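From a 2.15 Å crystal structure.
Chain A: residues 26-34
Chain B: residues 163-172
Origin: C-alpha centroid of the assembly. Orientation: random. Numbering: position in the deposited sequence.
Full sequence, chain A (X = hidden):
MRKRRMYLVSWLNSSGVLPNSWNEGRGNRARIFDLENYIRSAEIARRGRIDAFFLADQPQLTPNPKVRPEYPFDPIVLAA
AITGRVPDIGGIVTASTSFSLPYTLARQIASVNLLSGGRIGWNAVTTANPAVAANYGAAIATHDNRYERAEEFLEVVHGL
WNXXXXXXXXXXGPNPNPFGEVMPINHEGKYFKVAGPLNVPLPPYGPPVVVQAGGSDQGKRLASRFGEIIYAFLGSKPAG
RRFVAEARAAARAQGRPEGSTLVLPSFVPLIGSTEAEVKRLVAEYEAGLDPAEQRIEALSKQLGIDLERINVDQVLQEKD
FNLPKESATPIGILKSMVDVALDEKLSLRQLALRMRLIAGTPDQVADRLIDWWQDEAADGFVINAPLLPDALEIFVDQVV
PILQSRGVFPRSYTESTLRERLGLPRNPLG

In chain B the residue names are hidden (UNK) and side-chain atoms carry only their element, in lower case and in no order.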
# COMPACT_ATOMS: atom_id res chain seq x y z
N ARG A 26 -21.83 -12.71 11.81
CA ARG A 26 -23.07 -12.40 11.11
C ARG A 26 -23.14 -13.04 9.72
O ARG A 26 -24.16 -12.91 9.03
CB ARG A 26 -23.27 -10.89 11.05
CG ARG A 26 -23.87 -10.29 12.33
CD ARG A 26 -23.10 -10.70 13.60
NE ARG A 26 -21.81 -10.02 13.72
CZ ARG A 26 -20.81 -10.46 14.48
NH1 ARG A 26 -20.96 -11.58 15.19
NH2 ARG A 26 -19.67 -9.79 14.54
N GLY A 27 -22.08 -13.73 9.28
CA GLY A 27 -22.15 -14.59 8.11
C GLY A 27 -22.12 -13.91 6.76
O GLY A 27 -22.50 -14.54 5.77
N ASN A 28 -21.69 -12.65 6.68
CA ASN A 28 -21.61 -11.94 5.40
C ASN A 28 -20.21 -12.13 4.83
O ASN A 28 -19.26 -11.46 5.22
CB ASN A 28 -21.95 -10.46 5.58
CG ASN A 28 -21.88 -9.66 4.27
OD1 ASN A 28 -21.69 -10.23 3.19
ND2 ASN A 28 -22.03 -8.34 4.37
N ARG A 29 -20.08 -13.04 3.87
CA ARG A 29 -18.75 -13.32 3.35
C ARG A 29 -18.09 -12.07 2.76
O ARG A 29 -16.86 -11.97 2.74
CB ARG A 29 -18.82 -14.45 2.32
CG ARG A 29 -19.08 -15.83 2.97
CD ARG A 29 -19.04 -16.97 1.92
NE ARG A 29 -20.08 -16.89 0.89
CZ ARG A 29 -21.32 -17.38 1.03
NH1 ARG A 29 -21.67 -17.99 2.15
NH2 ARG A 29 -22.20 -17.25 0.06
N ALA A 30 -18.89 -11.13 2.25
CA ALA A 30 -18.34 -9.95 1.59
C ALA A 30 -17.72 -8.94 2.55
O ALA A 30 -17.15 -7.94 2.09
CB ALA A 30 -19.44 -9.27 0.76
N ARG A 31 -17.80 -9.14 3.88
CA ARG A 31 -17.20 -8.18 4.79
C ARG A 31 -15.68 -8.20 4.74
O ARG A 31 -15.06 -7.23 5.20
CB ARG A 31 -17.65 -8.44 6.23
CG ARG A 31 -17.20 -9.78 6.74
CD ARG A 31 -17.76 -10.04 8.11
NE ARG A 31 -16.98 -11.05 8.81
CZ ARG A 31 -17.23 -12.34 8.75
NH1 ARG A 31 -18.25 -12.79 8.01
NH2 ARG A 31 -16.47 -13.18 9.45
N ILE A 32 -15.05 -9.25 4.22
CA ILE A 32 -13.59 -9.22 4.12
C ILE A 32 -13.10 -8.26 3.06
O ILE A 32 -11.89 -8.01 2.95
CB ILE A 32 -12.98 -10.62 3.87
CG1 ILE A 32 -13.36 -11.15 2.48
CG2 ILE A 32 -13.44 -11.60 4.95
CD1 ILE A 32 -12.69 -12.49 2.16
N PHE A 33 -14.01 -7.70 2.26
CA PHE A 33 -13.66 -6.70 1.27
C PHE A 33 -14.05 -5.29 1.69
O PHE A 33 -14.03 -4.37 0.86
CB PHE A 33 -14.29 -7.06 -0.07
CG PHE A 33 -13.93 -8.45 -0.55
CD1 PHE A 33 -12.62 -8.76 -0.89
CD2 PHE A 33 -14.91 -9.45 -0.63
CE1 PHE A 33 -12.28 -10.03 -1.32
CE2 PHE A 33 -14.58 -10.72 -1.06
CZ PHE A 33 -13.26 -11.01 -1.41
N ASP A 34 -14.39 -5.09 2.96
CA ASP A 34 -14.88 -3.82 3.47
C ASP A 34 -13.86 -3.26 4.46
O ASP A 34 -13.52 -3.92 5.45
CB ASP A 34 -16.24 -4.01 4.14
CG ASP A 34 -16.77 -2.72 4.78
OD1 ASP A 34 -16.22 -1.63 4.53
OD2 ASP A 34 -17.77 -2.80 5.52
N UNK B 163 -10.12 -11.13 -13.57
CA UNK B 163 -9.88 -12.56 -13.41
C UNK B 163 -10.57 -13.15 -12.20
O UNK B 163 -10.60 -14.38 -12.07
o UNK B 163 -7.81 -12.15 -12.21
c UNK B 163 -8.37 -12.82 -13.33
N UNK B 164 -11.10 -12.34 -11.29
CA UNK B 164 -11.81 -12.83 -10.12
C UNK B 164 -13.11 -12.05 -9.97
O UNK B 164 -13.11 -10.91 -9.49
c UNK B 164 -12.88 -14.01 -7.66
c UNK B 164 -11.74 -13.26 -7.64
c UNK B 164 -12.36 -13.78 -4.10
c UNK B 164 -10.37 -12.42 -5.60
c UNK B 164 -10.33 -12.46 -4.21
n UNK B 164 -13.27 -14.32 -6.37
c UNK B 164 -10.99 -12.71 -8.84
c UNK B 164 -12.39 -13.75 -5.50
c UNK B 164 -11.33 -13.14 -3.48
c UNK B 164 -11.41 -13.07 -6.26
N UNK B 165 -14.22 -12.67 -10.33
CA UNK B 165 -15.54 -12.04 -10.23
C UNK B 165 -16.28 -12.68 -9.06
O UNK B 165 -16.99 -13.67 -9.22
c UNK B 165 -15.71 -10.88 -15.11
c UNK B 165 -16.50 -11.40 -13.92
c UNK B 165 -15.62 -11.48 -12.68
c UNK B 165 -16.33 -12.17 -11.53
n UNK B 165 -16.61 -10.63 -16.26
N UNK B 166 -16.08 -12.11 -7.88
CA UNK B 166 -16.75 -12.54 -6.67
C UNK B 166 -18.26 -12.30 -6.79
O UNK B 166 -18.67 -11.26 -7.30
c UNK B 166 -18.19 -11.66 -2.29
c UNK B 166 -16.89 -13.64 -2.28
c UNK B 166 -17.79 -12.85 -1.67
c UNK B 166 -16.77 -12.12 -4.15
c UNK B 166 -17.68 -11.31 -3.53
c UNK B 166 -16.37 -13.29 -3.52
c UNK B 166 -16.19 -11.75 -5.49
N UNK B 167 -19.11 -13.22 -6.29
CA UNK B 167 -20.56 -13.03 -6.44
C UNK B 167 -21.17 -12.12 -5.38
O UNK B 167 -21.68 -12.58 -4.35
c UNK B 167 -20.11 -15.14 -5.37
c UNK B 167 -18.77 -14.44 -5.54
c UNK B 167 -21.10 -14.47 -6.32
N UNK B 168 -21.12 -10.80 -5.64
CA UNK B 168 -21.52 -9.82 -4.63
C UNK B 168 -22.95 -10.01 -4.16
O UNK B 168 -23.28 -9.64 -3.02
c UNK B 168 -16.41 -7.50 -4.70
c UNK B 168 -17.64 -7.76 -5.31
c UNK B 168 -19.30 -8.21 -6.75
c UNK B 168 -21.31 -8.41 -5.18
n UNK B 168 -17.94 -7.96 -6.64
c UNK B 168 -19.88 -8.18 -5.51
c UNK B 168 -18.80 -7.78 -3.18
c UNK B 168 -17.59 -7.50 -2.57
c UNK B 168 -18.84 -7.91 -4.58
c UNK B 168 -16.41 -7.37 -3.33
N UNK B 169 -23.81 -10.57 -5.02
CA UNK B 169 -25.21 -10.85 -4.72
C UNK B 169 -25.43 -12.13 -3.93
O UNK B 169 -26.54 -12.35 -3.45
c UNK B 169 -25.92 -9.74 -6.89
c UNK B 169 -26.01 -10.97 -6.02
o UNK B 169 -25.69 -9.89 -8.11
o UNK B 169 -26.09 -8.63 -6.35
N UNK B 170 -24.47 -13.02 -3.90
CA UNK B 170 -24.65 -14.25 -3.17
C UNK B 170 -23.47 -14.50 -2.22
O UNK B 170 -22.78 -15.47 -2.33
c UNK B 170 -25.35 -15.13 -5.50
c UNK B 170 -25.32 -16.35 -6.39
o UNK B 170 -24.77 -16.29 -7.48
c UNK B 170 -24.80 -15.43 -4.13
o UNK B 170 -25.85 -17.38 -6.00
N UNK B 171 -23.30 -13.59 -1.29
CA UNK B 171 -22.22 -13.64 -0.32
C UNK B 171 -22.71 -14.02 1.08
O UNK B 171 -21.90 -14.07 2.00
c UNK B 171 -21.49 -12.30 -0.27
N UNK B 172 -24.00 -14.29 1.26
CA UNK B 172 -24.57 -14.63 2.56
C UNK B 172 -25.32 -15.95 2.41
O UNK B 172 -26.25 -16.05 1.61
c UNK B 172 -24.72 -12.24 3.37
c UNK B 172 -25.51 -13.53 3.08
c UNK B 172 -26.21 -13.99 4.36
c UNK B 172 -25.60 -11.00 3.63
O HOH W 1 -19.76 -15.71 -1.73
O HOH W 2 -25.21 -17.22 -0.86

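Position 163 carries one carbon followed by one oxygen and is out of reach of the chain A stretch; this short hydroxyl side chain is Ser163(B). At position 164, one carbon leads to fused five- and six-membered rings holding eight carbons and one nitrogen, an indole, whose six-membered ring meets the ring of Phe33(A). The residue is Trp164(B), and its CH2 lies 3.5 Å from CZ of Phe33(A). Position 165 has four carbons in a row ending in nitrogen, fully extended beyond the first torsion and out of reach of chain A: Lys165(B).

Position 166 shows one carbon and a ring of six carbons with no further atom, which touches Arg29(A), Ala30(A) and Phe33(A). This is Phe166(B). The edge of Phe33(A) points at its face, with CE2 of Phe33(A) 3.9 Å from CZ of Phe166(B). At position 167 three carbons close a ring onto the backbone nitrogen, which defines Pro167(B); it makes no contact but opens a type I turn.

A second indole, again eight ring carbons and one nitrogen beyond the first carbon, occupies position 168 and reaches Ala30(A) and Phe33(A). In Trp168(B) the CA-to-CB bond points sideways, yet the ring end approaches chain A, with CH2 3.7 Å from CD2 of Phe33(A). Position 169 has two carbons, the second bearing two oxygens, and faces solvent without touching chain A: Asp169(B). Position 170 has one carbon more before its two oxygens, so it is Glu170(B); its CA-to-CB bond points away from chain A, and its backbone O serves chain A instead.

The single side-chain carbon at position 171 packs 3.8 Å from CB of Ala30(A) through its own CB, identifying Ala171(B). Position 172 has four carbons, forked at the first, with one arm two carbons long, and this side chain reaches Asn28(A). This is Ile172(B), whose CG1 lies 3.6 Å from OD1 of Asn28(A).

The contact joins an aromatic cluster to a polar anchor. Phe33(A) presents its edge to the faces of Trp164(B) and Phe166(B), while Trp168(B) turns its edge toward the face of Phe33(A). Beside this cluster, Arg29(A) binds main-chain carbonyls: its N donates to O of Ala171(B) at 2.8 Å, and its NH2 to O of Glu170(B) at 3.0 Å. Water 1 reinforces the second link, accepting from NE of Arg29(A) at 2.9 Å and donating to O of Glu170(B) at 3.1 Å. The hydrogen bonds of Arg29(A) to chain B thus end on backbone carbonyls, whereas Phe33(A) packs against aromatic side chains.

Chain B (163-172) SWKFPWDEAI
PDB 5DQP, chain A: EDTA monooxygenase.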